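Long-range contacts in acetyltransferase (Escherichia coli, PDB 7BYY), which acetylates aminoacyl-tRNAs, probably glycyl-tRNA among them, with acetyl-CoA as donor, and acts as the toxin of a toxin-antitoxin system: residues 75-80 with 92-97; 98-103 with 117-122; 138-143 with 168-173. The protein carries 1 engineered substitution. One frame throughout, in Å; residues are numbered along the deposited sequence.

Contact 1 (75-80 with 92-97); sequences AYSLEK and PSEIGV
Ahead of the strand, P92 O lies 3.6 Å from K80 CB and also faces K80 CG and CD. The lysine chain is extended beyond CG, and its methylenes run over the backbone of P92 and S93. S93 then takes K80 N onto its carbonyl O at 3.2 Å, with the donor lifted above the carbonyl plane, and the CA-H of E79 is directed at the same oxygen. E94 pairs with E79 without hydrogen bonds between them. E79 and E94 both leave the backbone on the S77 face of the sheet, with E79 OE1 6.4 Å from E94 OE2, so these like charges probably repel mildly. I95 and L78 form a hydrogen-bonded pair in which each amide N reaches the other's carbonyl: L78 N to I95 O is 2.8 Å, and I95 N approaches L78 O nearly along the C=O axis. The CA-H of S77 is a further neighbour of I95 O. G96 lies opposite S77, whose OG is hydrogen-bonded to S77 OG of the second subunit. V97 closes the ladder against Y76 with an almost straight bond from V97 N to Y76 O (2.9 Å, 172°) and a more bent one from Y76 N to V97 O (3.1 Å, 139°). Chi1 of -61° sets V97 CG1 anti to the carbonyl carbon; the other branch, CG2, lies between N and that carbon and meets L78 CD1 at 3.7 Å, the two side chains crossing at about a right angle. This antiparallel hairpin joins strands 67-79 and 94-105 of the GNAT sheet. Its L78 and V97 side chains rest on Y139 of the adjoining strand 137-142, while on the other face E94 packs against Y76 of the second subunit.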
ATOM      1  N   ALA A  75      -0.659  -5.675   0.517  1.00 34.95           N
ATOM      2  CA  ALA A  75       0.398  -4.878  -0.087  1.00 36.86           C
ATOM      3  C   ALA A  75       1.561  -5.783  -0.476  1.00 38.26           C
ATOM      4  O   ALA A  75       1.836  -6.789   0.183  1.00 41.15           O
ATOM      5  CB  ALA A  75       0.875  -3.782   0.867  1.00 35.61           C
ATOM      6  N   TYR A  76       2.242  -5.418  -1.558  1.00 38.14           N
ATOM      7  CA  TYR A  76       3.246  -6.298  -2.137  1.00 41.92           C
ATOM      8  C   TYR A  76       4.223  -5.464  -2.952  1.00 44.19           C
ATOM      9  O   TYR A  76       3.898  -4.369  -3.415  1.00 45.44           O
ATOM     10  CB  TYR A  76       2.590  -7.377  -3.006  1.00 45.34           C
ATOM     11  CG  TYR A  76       3.469  -8.567  -3.311  1.00 51.59           C
ATOM     12  CD1 TYR A  76       4.246  -9.154  -2.323  1.00 55.16           C
ATOM     13  CD2 TYR A  76       3.510  -9.112  -4.587  1.00 54.80           C
ATOM     14  CE1 TYR A  76       5.046 -10.247  -2.602  1.00 59.81           C
ATOM     15  CE2 TYR A  76       4.303 -10.205  -4.874  1.00 58.04           C
ATOM     16  CZ  TYR A  76       5.071 -10.768  -3.879  1.00 61.86           C
ATOM     17  OH  TYR A  76       5.865 -11.855  -4.163  1.00 66.87           O
ATOM     18  N   SER A  77       5.430  -5.999  -3.118  1.00 46.94           N
ATOM     19  CA  SER A  77       6.467  -5.333  -3.893  1.00 49.87           C
ATOM     20  C   SER A  77       7.174  -6.355  -4.769  1.00 51.69           C
ATOM     21  O   SER A  77       7.389  -7.497  -4.353  1.00 49.25           O
ATOM     22  CB  SER A  77       7.481  -4.618  -2.986  1.00 52.71           C
ATOM     23  OG  SER A  77       8.244  -5.544  -2.230  1.00 56.97           O
ATOM     24  N   LEU A  78       7.531  -5.935  -5.982  1.00 54.74           N
ATOM     25  CA  LEU A  78       8.190  -6.791  -6.956  1.00 55.43           C
ATOM     26  C   LEU A  78       9.442  -6.109  -7.483  1.00 57.98           C
ATOM     27  O   LEU A  78       9.533  -4.879  -7.510  1.00 57.79           O
ATOM     28  CB  LEU A  78       7.271  -7.117  -8.136  1.00 54.18           C
ATOM     29  CG  LEU A  78       5.882  -7.663  -7.819  1.00 55.00           C
ATOM     30  CD1 LEU A  78       4.877  -7.176  -8.851  1.00 54.75           C
ATOM     31  CD2 LEU A  78       5.912  -9.178  -7.776  1.00 57.04           C
ATOM     32  N   GLU A  79      10.405  -6.921  -7.908  1.00 62.11           N
ATOM     33  CA  GLU A  79      11.574  -6.401  -8.599  1.00 67.15           C
ATOM     34  C   GLU A  79      11.209  -6.024 -10.030  1.00 67.10           C
ATOM     35  O   GLU A  79      10.289  -6.588 -10.629  1.00 64.96           O
ATOM     36  CB  GLU A  79      12.705  -7.431  -8.600  1.00 74.20           C
ATOM     37  CG  GLU A  79      12.888  -8.159  -7.279  1.00 78.48           C
ATOM     38  CD  GLU A  79      13.641  -9.468  -7.436  1.00 85.62           C
ATOM     39  OE1 GLU A  79      14.750  -9.452  -8.015  1.00 89.61           O
ATOM     40  OE2 GLU A  79      13.123 -10.513  -6.984  1.00 86.91           O
ATOM     41  N   LYS A  80      11.951  -5.060 -10.581  1.00 71.67           N
ATOM     42  CA  LYS A  80      11.663  -4.577 -11.928  1.00 77.19           C
ATOM     43  C   LYS A  80      11.850  -5.654 -12.990  1.00 81.38           C
ATOM     44  O   LYS A  80      11.320  -5.509 -14.097  1.00 80.85           O
ATOM     45  CB  LYS A  80      12.541  -3.365 -12.257  1.00 79.78           C
ATOM     46  CG  LYS A  80      13.993  -3.492 -11.811  1.00 82.13           C
ATOM     47  CD  LYS A  80      14.872  -2.428 -12.462  1.00 83.37           C
ATOM     48  CE  LYS A  80      16.347  -2.650 -12.143  1.00 84.58           C
ATOM     49  NZ  LYS A  80      17.250  -1.882 -13.047  1.00 85.49           N
ATOM     50  N   PRO A  92      11.880   2.172 -10.991  1.00 68.41           N
ATOM     51  CA  PRO A  92      12.795   1.904  -9.876  1.00 68.11           C
ATOM     52  C   PRO A  92      13.045   0.413  -9.696  1.00 68.07           C
ATOM     53  O   PRO A  92      12.330  -0.445 -10.219  1.00 68.08           O
ATOM     54  CB  PRO A  92      12.068   2.501  -8.667  1.00 64.62           C
ATOM     55  CG  PRO A  92      10.627   2.497  -9.055  1.00 62.17           C
ATOM     56  CD  PRO A  92      10.600   2.738 -10.533  1.00 64.04           C
ATOM     57  N   SER A  93      14.096   0.114  -8.928  1.00 67.75           N
ATOM     58  CA  SER A  93      14.494  -1.274  -8.709  1.00 66.62           C
ATOM     59  C   SER A  93      13.408  -2.070  -7.998  1.00 60.35           C
ATOM     60  O   SER A  93      13.252  -3.269  -8.253  1.00 59.60           O
ATOM     61  CB  SER A  93      15.801  -1.318  -7.912  1.00 70.53           C
ATOM     62  OG  SER A  93      16.157  -2.648  -7.574  1.00 73.86           O
ATOM     63  N   GLU A  94      12.654  -1.430  -7.109  1.00 56.70           N
ATOM     64  CA  GLU A  94      11.548  -2.062  -6.404  1.00 55.33           C
ATOM     65  C   GLU A  94      10.241  -1.436  -6.870  1.00 51.68           C
ATOM     66  O   GLU A  94      10.127  -0.208  -6.947  1.00 49.12           O
ATOM     67  CB  GLU A  94      11.703  -1.911  -4.890  1.00 59.77           C
ATOM     68  CG  GLU A  94      13.071  -2.305  -4.362  1.00 66.39           C
ATOM     69  CD  GLU A  94      13.192  -3.796  -4.126  1.00 73.43           C
ATOM     70  OE1 GLU A  94      12.150  -4.448  -3.890  1.00 72.12           O
ATOM     71  OE2 GLU A  94      14.327  -4.319  -4.183  1.00 80.22           O
ATOM     72  N   ILE A  95       9.261  -2.279  -7.177  1.00 51.95           N
ATOM     73  CA  ILE A  95       7.978  -1.849  -7.723  1.00 51.06           C
ATOM     74  C   ILE A  95       6.904  -2.185  -6.698  1.00 46.96           C
ATOM     75  O   ILE A  95       6.644  -3.361  -6.419  1.00 47.36           O
ATOM     76  CB  ILE A  95       7.687  -2.517  -9.074  1.00 55.35           C
ATOM     77  CG1 ILE A  95       8.622  -1.970 -10.153  1.00 61.37           C
ATOM     78  CG2 ILE A  95       6.238  -2.312  -9.477  1.00 54.06           C
ATOM     79  CD1 ILE A  95       8.509  -0.473 -10.350  1.00 63.57           C
ATOM     80  N   GLY A  96       6.272  -1.152  -6.133  1.00 41.07           N
ATOM     81  CA  GLY A  96       5.192  -1.351  -5.184  1.00 36.73           C
ATOM     82  C   GLY A  96       3.868  -1.502  -5.904  1.00 35.77           C
ATOM     83  O   GLY A  96       3.519  -0.685  -6.760  1.00 37.82           O
ATOM     84  N   VAL A  97       3.136  -2.566  -5.566  1.00 32.75           N
ATOM     85  CA  VAL A  97       1.849  -2.872  -6.183  1.00 33.22           C
ATOM     86  C   VAL A  97       0.893  -3.379  -5.111  1.00 30.34           C
ATOM     87  O   VAL A  97       1.283  -3.674  -3.981  1.00 30.60           O
ATOM     88  CB  VAL A  97       1.960  -3.923  -7.313  1.00 33.32           C
ATOM     89  CG1 VAL A  97       2.864  -3.433  -8.440  1.00 31.90           C
ATOM     90  CG2 VAL A  97       2.436  -5.257  -6.752  1.00 32.17           C
TER

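Contact 2 (98-103 with 117-122); sequences VRLVML and DLLCDF
L100 and F122 meet inside the beta-alpha-beta unit of the GNAT fold, where helix 114-132 lies on the sheet and leads from strand 94-105 to its parallel neighbour 137-142. The short axes run at 147° to each other and come within 10.8 Å, a gap bridged by apolar side chains. The dense part is a row of V98, L100 and L103 on the strand against L118, L119 and F122 on the helix. L100 CD1 sits over the centre of the F122 ring in a CH-pi contact, 3.7 Å from the centroid and 13° off the normal. V98 CG1 meets the same ring edge-on, at CZ. The other branch of L100, CD2, crosses to L119 CD1 at 4.0 Å. The ring of F73 on strand 67-79 also meets that of F122, and V138 of strand 137-142 touches it too.

The outward sides differ. D117, C120 and D121 stay outside this packing and are partly exposed, D121 touching L59 of strand 55-61, and R99, V101 and M102 take the opposite face of the strand. There R99 NH2 hydrogen-bonds T74 OG1, and a classic beta bulge sets V101 and M102 together across from T72. A bulge in this strand is a GNAT hallmark, in relatives placed beside the acetyl-CoA site. Just past it, L103 has CG anti to its backbone N (chi1 158°); its two branches are divided between neighbouring leucines, CD2 lying 4.1 Å from L119 CD1 and CD1 lying 3.5 Å from L118 CD1.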
ATOM      1  N   VAL A  98      -0.375  -3.491  -5.489  1.00 28.28           N
ATOM      2  CA  VAL A  98      -1.380  -4.161  -4.675  1.00 30.90           C
ATOM      3  C   VAL A  98      -1.573  -5.559  -5.244  1.00 35.76           C
ATOM      4  O   VAL A  98      -1.877  -5.715  -6.432  1.00 37.34           O
ATOM      5  CB  VAL A  98      -2.703  -3.382  -4.652  1.00 27.65           C
ATOM      6  CG1 VAL A  98      -3.812  -4.247  -4.068  1.00 25.60           C
ATOM      7  CG2 VAL A  98      -2.543  -2.094  -3.854  1.00 29.39           C
ATOM      8  N   ARG A  99      -1.389  -6.579  -4.412  1.00 36.69           N
ATOM      9  CA  ARG A  99      -1.545  -7.954  -4.863  1.00 39.35           C
ATOM     10  C   ARG A  99      -2.968  -8.434  -4.610  1.00 39.95           C
ATOM     11  O   ARG A  99      -3.487  -8.304  -3.497  1.00 39.90           O
ATOM     12  CB  ARG A  99      -0.555  -8.889  -4.170  1.00 42.27           C
ATOM     13  CG  ARG A  99      -0.764 -10.346  -4.558  1.00 46.95           C
ATOM     14  CD  ARG A  99       0.248 -11.267  -3.915  1.00 53.73           C
ATOM     15  NE  ARG A  99       0.423 -10.969  -2.501  1.00 60.47           N
ATOM     16  CZ  ARG A  99       0.865 -11.843  -1.604  1.00 65.48           C
ATOM     17  NH1 ARG A  99       1.171 -13.080  -1.981  1.00 64.70           N
ATOM     18  NH2 ARG A  99       0.999 -11.478  -0.331  1.00 67.57           N
ATOM     19  N   LEU A 100      -3.592  -8.982  -5.650  1.00 36.89           N
ATOM     20  CA  LEU A 100      -4.870  -9.673  -5.524  1.00 36.12           C
ATOM     21  C   LEU A 100      -4.574 -11.138  -5.235  1.00 39.68           C
ATOM     22  O   LEU A 100      -4.048 -11.854  -6.094  1.00 43.49           O
ATOM     23  CB  LEU A 100      -5.700  -9.511  -6.795  1.00 36.04           C
ATOM     24  CG  LEU A 100      -7.167  -9.931  -6.704  1.00 37.95           C
ATOM     25  CD1 LEU A 100      -7.879  -9.085  -5.673  1.00 38.50           C
ATOM     26  CD2 LEU A 100      -7.852  -9.812  -8.053  1.00 38.98           C
ATOM     27  N   VAL A 101      -4.888 -11.584  -4.022  1.00 39.68           N
ATOM     28  CA  VAL A 101      -4.534 -12.938  -3.616  1.00 45.51           C
ATOM     29  C   VAL A 101      -5.698 -13.917  -3.733  1.00 53.08           C
ATOM     30  O   VAL A 101      -5.462 -15.132  -3.802  1.00 56.73           O
ATOM     31  CB  VAL A 101      -3.960 -12.949  -2.182  1.00 42.65           C
ATOM     32  CG1 VAL A 101      -2.970 -11.808  -2.004  1.00 38.92           C
ATOM     33  CG2 VAL A 101      -5.066 -12.862  -1.154  1.00 43.27           C
ATOM     34  N   MET A 102      -6.937 -13.431  -3.782  1.00 57.47           N
ATOM     35  CA  MET A 102      -8.084 -14.322  -3.868  1.00 58.49           C
ATOM     36  C   MET A 102      -9.282 -13.551  -4.392  1.00 57.89           C
ATOM     37  O   MET A 102      -9.509 -12.404  -3.996  1.00 60.66           O
ATOM     38  CB  MET A 102      -8.417 -14.940  -2.507  1.00 59.42           C
ATOM     39  CG  MET A 102      -8.003 -16.386  -2.373  1.00 64.00           C
ATOM     40  SD  MET A 102      -8.269 -17.016  -0.710  1.00 68.41           S
ATOM     41  CE  MET A 102      -7.142 -15.980   0.223  1.00 65.99           C
ATOM     42  N   LEU A 103     -10.040 -14.188  -5.281  1.00 50.54           N
ATOM     43  CA  LEU A 103     -11.331 -13.648  -5.696  1.00 47.41           C
ATOM     44  C   LEU A 103     -12.180 -14.821  -6.158  1.00 47.82           C
ATOM     45  O   LEU A 103     -11.882 -15.437  -7.186  1.00 52.09           O
ATOM     46  CB  LEU A 103     -11.169 -12.604  -6.795  1.00 46.74           C
ATOM     47  CG  LEU A 103     -12.387 -12.335  -7.683  1.00 47.35           C
ATOM     48  CD1 LEU A 103     -13.513 -11.723  -6.880  1.00 48.76           C
ATOM     49  CD2 LEU A 103     -12.011 -11.421  -8.830  1.00 47.28           C
ATOM     50  N   ASP A 117     -18.151  -7.771 -11.450  1.00 44.86           N
ATOM     51  CA  ASP A 117     -18.665  -6.759 -10.533  1.00 43.04           C
ATOM     52  C   ASP A 117     -17.767  -6.618  -9.311  1.00 45.74           C
ATOM     53  O   ASP A 117     -17.549  -5.507  -8.813  1.00 45.01           O
ATOM     54  CB  ASP A 117     -20.091  -7.111 -10.114  1.00 43.77           C
ATOM     55  CG  ASP A 117     -21.080  -6.975 -11.250  1.00 47.08           C
ATOM     56  OD1 ASP A 117     -20.698  -6.444 -12.315  1.00 48.31           O
ATOM     57  OD2 ASP A 117     -22.240  -7.402 -11.079  1.00 49.59           O
ATOM     58  N   LEU A 118     -17.230  -7.736  -8.819  1.00 48.37           N
ATOM     59  CA  LEU A 118     -16.286  -7.675  -7.711  1.00 45.85           C
ATOM     60  C   LEU A 118     -14.958  -7.069  -8.136  1.00 44.25           C
ATOM     61  O   LEU A 118     -14.309  -6.384  -7.336  1.00 46.18           O
ATOM     62  CB  LEU A 118     -16.063  -9.070  -7.132  1.00 46.03           C
ATOM     63  CG  LEU A 118     -16.591  -9.238  -5.710  1.00 45.76           C
ATOM     64  CD1 LEU A 118     -16.452 -10.670  -5.258  1.00 45.35           C
ATOM     65  CD2 LEU A 118     -15.896  -8.284  -4.746  1.00 43.83           C
ATOM     66  N   LEU A 119     -14.534  -7.312  -9.377  1.00 37.90           N
ATOM     67  CA  LEU A 119     -13.266  -6.755  -9.832  1.00 36.38           C
ATOM     68  C   LEU A 119     -13.354  -5.245 -10.009  1.00 39.88           C
ATOM     69  O   LEU A 119     -12.402  -4.523  -9.696  1.00 39.29           O
ATOM     70  CB  LEU A 119     -12.833  -7.422 -11.133  1.00 29.90           C
ATOM     71  CG  LEU A 119     -11.355  -7.219 -11.466  1.00 30.00           C
ATOM     72  CD1 LEU A 119     -10.475  -8.038 -10.532  1.00 29.55           C
ATOM     73  CD2 LEU A 119     -11.077  -7.569 -12.911  1.00 31.34           C
ATOM     74  N   CYS A 120     -14.486  -4.747 -10.509  1.00 44.73           N
ATOM     75  CA  CYS A 120     -14.633  -3.304 -10.652  1.00 50.34           C
ATOM     76  C   CYS A 120     -14.803  -2.626  -9.298  1.00 52.40           C
ATOM     77  O   CYS A 120     -14.359  -1.486  -9.120  1.00 53.02           O
ATOM     78  CB  CYS A 120     -15.805  -2.976 -11.577  1.00 56.99           C
ATOM     79  SG  CYS A 120     -15.308  -2.654 -13.294  1.00 63.75           S
ATOM     80  N   ASP A 121     -15.427  -3.306  -8.333  1.00 56.33           N
ATOM     81  CA  ASP A 121     -15.457  -2.766  -6.977  1.00 57.34           C
ATOM     82  C   ASP A 121     -14.076  -2.819  -6.337  1.00 53.76           C
ATOM     83  O   ASP A 121     -13.738  -1.957  -5.517  1.00 53.86           O
ATOM     84  CB  ASP A 121     -16.475  -3.523  -6.122  1.00 62.51           C
ATOM     85  CG  ASP A 121     -17.909  -3.159  -6.465  1.00 68.79           C
ATOM     86  OD1 ASP A 121     -18.772  -4.063  -6.462  1.00 70.96           O
ATOM     87  OD2 ASP A 121     -18.170  -1.968  -6.746  1.00 71.29           O
ATOM     88  N   PHE A 122     -13.267  -3.814  -6.703  1.00 48.08           N
ATOM     89  CA  PHE A 122     -11.890  -3.863  -6.229  1.00 42.04           C
ATOM     90  C   PHE A 122     -11.038  -2.800  -6.912  1.00 41.17           C
ATOM     91  O   PHE A 122     -10.159  -2.202  -6.282  1.00 39.73           O
ATOM     92  CB  PHE A 122     -11.312  -5.258  -6.464  1.00 39.72           C
ATOM     93  CG  PHE A 122      -9.826  -5.338  -6.284  1.00 37.61           C
ATOM     94  CD1 PHE A 122      -9.265  -5.290  -5.017  1.00 38.11           C
ATOM     95  CD2 PHE A 122      -8.988  -5.470  -7.380  1.00 33.94           C
ATOM     96  CE1 PHE A 122      -7.896  -5.366  -4.849  1.00 38.45           C
ATOM     97  CE2 PHE A 122      -7.621  -5.545  -7.219  1.00 33.97           C
ATOM     98  CZ  PHE A 122      -7.074  -5.496  -5.952  1.00 37.00           C
TER

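Contact 3 (138-143 with 168-173); sequences VYLDAD and VPMFLA
V138, L140 and A142 pair with L172, M170 and V168 as three successive hydrogen-bonded pairs of an antiparallel ladder in the C-terminal half of the GNAT sheet. Six backbone hydrogen bonds join the strands, from V138 N to L172 O (2.9 Å) at one end to V168 N to A142 O (3.0 Å) at the other, and the short axes run at 149° to each other. The intervening pairs, Y139 with F171 and D141 with P169, are non-hydrogen-bonded. There CA-H groups point at carbonyls across the gap, as D141 CA does at V168 O (3.2 Å).

On the Y139 face, the tyrosine and proline side chains lie side by side and point the same way. Y139 OH comes to 3.4 Å from P169 CB and CE2 to 3.6 Å, an oblique approach. P169 has no amide hydrogen to give, and this non-hydrogen-bonded position asks for none across the ladder. F171, on the same face, brings CD1 to 3.6 Å from V138 O and carries its ring on to V97 of strand 94-105.

The other face is apolar and covered by helices. Helix 147-151 lies over it through Y150 and I147, while helix 114-132 reaches V138 with V126 and L172 with F123. L140, its CG between backbone N and carbonyl carbon (chi1 57°), crosses the M170 side chain and sets CD1 3.6 Å from M170 CB. Beyond CG the methionine first runs on extended (chi2 -166°), which brings SD to 3.7 Å from A142 CB before the chain bends at its last torsion.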
ATOM      1  N   VAL A 138      -1.601  -3.821 -10.201  1.00 44.37           N
ATOM      2  CA  VAL A 138      -2.110  -4.948  -9.433  1.00 40.09           C
ATOM      3  C   VAL A 138      -1.452  -6.223  -9.944  1.00 39.84           C
ATOM      4  O   VAL A 138      -1.433  -6.482 -11.154  1.00 37.51           O
ATOM      5  CB  VAL A 138      -3.644  -5.051  -9.516  1.00 38.05           C
ATOM      6  CG1 VAL A 138      -4.121  -6.362  -8.908  1.00 37.30           C
ATOM      7  CG2 VAL A 138      -4.290  -3.871  -8.810  1.00 36.20           C
ATOM      8  N   TYR A 139      -0.915  -7.011  -9.020  1.00 38.12           N
ATOM      9  CA  TYR A 139      -0.288  -8.287  -9.320  1.00 35.90           C
ATOM     10  C   TYR A 139      -1.145  -9.415  -8.761  1.00 35.70           C
ATOM     11  O   TYR A 139      -1.811  -9.260  -7.734  1.00 32.88           O
ATOM     12  CB  TYR A 139       1.127  -8.342  -8.728  1.00 32.73           C
ATOM     13  CG  TYR A 139       1.797  -9.694  -8.815  1.00 34.99           C
ATOM     14  CD1 TYR A 139       1.699 -10.608  -7.771  1.00 35.63           C
ATOM     15  CD2 TYR A 139       2.539 -10.052  -9.930  1.00 36.97           C
ATOM     16  CE1 TYR A 139       2.311 -11.842  -7.841  1.00 35.71           C
ATOM     17  CE2 TYR A 139       3.158 -11.285 -10.007  1.00 40.49           C
ATOM     18  CZ  TYR A 139       3.041 -12.176  -8.960  1.00 39.08           C
ATOM     19  OH  TYR A 139       3.654 -13.405  -9.032  1.00 40.96           O
ATOM     20  N   LEU A 140      -1.137 -10.555  -9.447  1.00 37.54           N
ATOM     21  CA  LEU A 140      -1.876 -11.715  -8.973  1.00 37.49           C
ATOM     22  C   LEU A 140      -1.242 -12.982  -9.528  1.00 38.87           C
ATOM     23  O   LEU A 140      -0.446 -12.948 -10.468  1.00 42.49           O
ATOM     24  CB  LEU A 140      -3.362 -11.637  -9.354  1.00 37.73           C
ATOM     25  CG  LEU A 140      -3.781 -11.493 -10.819  1.00 35.91           C
ATOM     26  CD1 LEU A 140      -3.852 -12.839 -11.521  1.00 34.93           C
ATOM     27  CD2 LEU A 140      -5.131 -10.802 -10.882  1.00 34.31           C
ATOM     28  N   ASP A 141      -1.618 -14.105  -8.927  1.00 39.10           N
ATOM     29  CA  ASP A 141      -1.172 -15.432  -9.344  1.00 44.65           C
ATOM     30  C   ASP A 141      -2.427 -16.223  -9.704  1.00 46.06           C
ATOM     31  O   ASP A 141      -3.116 -16.745  -8.822  1.00 44.40           O
ATOM     32  CB  ASP A 141      -0.362 -16.104  -8.238  1.00 49.00           C
ATOM     33  CG  ASP A 141       1.104 -15.709  -8.265  1.00 55.02           C
ATOM     34  OD1 ASP A 141       1.795 -16.037  -9.254  1.00 59.28           O
ATOM     35  OD2 ASP A 141       1.565 -15.072  -7.293  1.00 55.32           O
ATOM     36  N   ALA A 142      -2.724 -16.312 -10.998  1.00 50.89           N
ATOM     37  CA  ALA A 142      -4.016 -16.795 -11.466  1.00 56.68           C
ATOM     38  C   ALA A 142      -4.035 -18.313 -11.586  1.00 62.61           C
ATOM     39  O   ALA A 142      -3.152 -18.907 -12.212  1.00 62.99           O
ATOM     40  CB  ALA A 142      -4.363 -16.167 -12.817  1.00 58.29           C
ATOM     41  N   ASP A 143      -5.052 -18.930 -10.995  1.00 68.46           N
ATOM     42  CA  ASP A 143      -5.300 -20.345 -11.221  1.00 73.85           C
ATOM     43  C   ASP A 143      -5.630 -20.573 -12.695  1.00 74.63           C
ATOM     44  O   ASP A 143      -6.249 -19.708 -13.328  1.00 74.37           O
ATOM     45  CB  ASP A 143      -6.453 -20.825 -10.334  1.00 78.62           C
ATOM     46  CG  ASP A 143      -6.526 -22.338 -10.234  1.00 85.75           C
ATOM     47  OD1 ASP A 143      -7.070 -22.974 -11.165  1.00 88.89           O
ATOM     48  OD2 ASP A 143      -6.036 -22.891  -9.225  1.00 88.25           O
ATOM     49  N   VAL A 168      -0.122 -18.625 -12.226  1.00 43.64           N
ATOM     50  CA  VAL A 168       0.826 -17.911 -13.079  1.00 44.53           C
ATOM     51  C   VAL A 168       0.795 -16.429 -12.722  1.00 42.57           C
ATOM     52  O   VAL A 168      -0.261 -15.910 -12.336  1.00 40.76           O
ATOM     53  CB  VAL A 168       0.513 -18.123 -14.570  1.00 46.02           C
ATOM     54  CG1 VAL A 168       0.920 -19.524 -15.011  1.00 48.50           C
ATOM     55  CG2 VAL A 168      -0.959 -17.869 -14.851  1.00 44.74           C
ATOM     56  N   PRO A 169       1.911 -15.712 -12.829  1.00 42.99           N
ATOM     57  CA  PRO A 169       1.894 -14.283 -12.502  1.00 41.26           C
ATOM     58  C   PRO A 169       1.232 -13.464 -13.599  1.00 41.06           C
ATOM     59  O   PRO A 169       1.469 -13.673 -14.791  1.00 42.78           O
ATOM     60  CB  PRO A 169       3.381 -13.934 -12.368  1.00 42.24           C
ATOM     61  CG  PRO A 169       4.066 -14.910 -13.258  1.00 44.83           C
ATOM     62  CD  PRO A 169       3.262 -16.185 -13.178  1.00 45.19           C
ATOM     63  N   MET A 170       0.381 -12.531 -13.180  1.00 39.12           N
ATOM     64  CA  MET A 170      -0.287 -11.613 -14.092  1.00 42.55           C
ATOM     65  C   MET A 170      -0.237 -10.209 -13.503  1.00 41.22           C
ATOM     66  O   MET A 170      -0.199 -10.033 -12.281  1.00 37.76           O
ATOM     67  CB  MET A 170      -1.744 -12.032 -14.363  1.00 41.89           C
ATOM     68  CG  MET A 170      -1.906 -13.479 -14.822  1.00 39.94           C
ATOM     69  SD  MET A 170      -3.533 -13.826 -15.523  1.00 39.88           S
ATOM     70  CE  MET A 170      -3.427 -12.966 -17.090  1.00 41.20           C
ATOM     71  N   PHE A 171      -0.237  -9.208 -14.382  1.00 43.54           N
ATOM     72  CA  PHE A 171      -0.042  -7.825 -13.971  1.00 42.60           C
ATOM     73  C   PHE A 171      -0.962  -6.911 -14.767  1.00 42.63           C
ATOM     74  O   PHE A 171      -1.241  -7.153 -15.944  1.00 42.78           O
ATOM     75  CB  PHE A 171       1.419  -7.389 -14.156  1.00 42.46           C
ATOM     76  CG  PHE A 171       1.707  -5.994 -13.669  1.00 42.13           C
ATOM     77  CD1 PHE A 171       1.922  -5.746 -12.322  1.00 41.09           C
ATOM     78  CD2 PHE A 171       1.771  -4.932 -14.559  1.00 40.83           C
ATOM     79  CE1 PHE A 171       2.192  -4.467 -11.871  1.00 39.38           C
ATOM     80  CE2 PHE A 171       2.039  -3.650 -14.114  1.00 39.64           C
ATOM     81  CZ  PHE A 171       2.250  -3.417 -12.769  1.00 38.34           C
ATOM     82  N   LEU A 172      -1.428  -5.851 -14.106  1.00 40.83           N
ATOM     83  CA  LEU A 172      -2.255  -4.826 -14.741  1.00 40.39           C
ATOM     84  C   LEU A 172      -1.814  -3.472 -14.203  1.00 37.46           C
ATOM     85  O   LEU A 172      -1.981  -3.194 -13.012  1.00 32.52           O
ATOM     86  CB  LEU A 172      -3.740  -5.064 -14.472  1.00 39.23           C
ATOM     87  CG  LEU A 172      -4.713  -4.067 -15.101  1.00 38.54           C
ATOM     88  CD1 LEU A 172      -4.553  -4.040 -16.616  1.00 38.22           C
ATOM     89  CD2 LEU A 172      -6.142  -4.407 -14.714  1.00 38.07           C
ATOM     90  N   ALA A 173      -1.260  -2.632 -15.075  1.00 39.71           N
ATOM     91  CA  ALA A 173      -0.729  -1.345 -14.652  1.00 38.69           C
ATOM     92  C   ALA A 173      -1.846  -0.437 -14.143  1.00 41.78           C
ATOM     93  O   ALA A 173      -3.020  -0.587 -14.493  1.00 44.56           O
ATOM     94  CB  ALA A 173       0.019  -0.672 -15.802  1.00 37.24           C
TER

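Contacts 1 and 3 are both antiparallel ladders of the one sheet, whereas contact 2 is a purely apolar layer between sheet and helix. Contact 2 lies about 2 Å from the chain centre, centre to centre. Contact 3 is also buried but further out, and contact 1 is the most peripheral, with charged residues at its loop end and the second subunit against part of it. Contacts 1 and 2 share strand 94-105, and Y76 of contact 1 packs on R99 of contact 2, CB to CB. Contact 3 adds strand 137-142, bound to it through probable hydrogen bonds from L100 N to Y139 O and from Y139 N to V98 O.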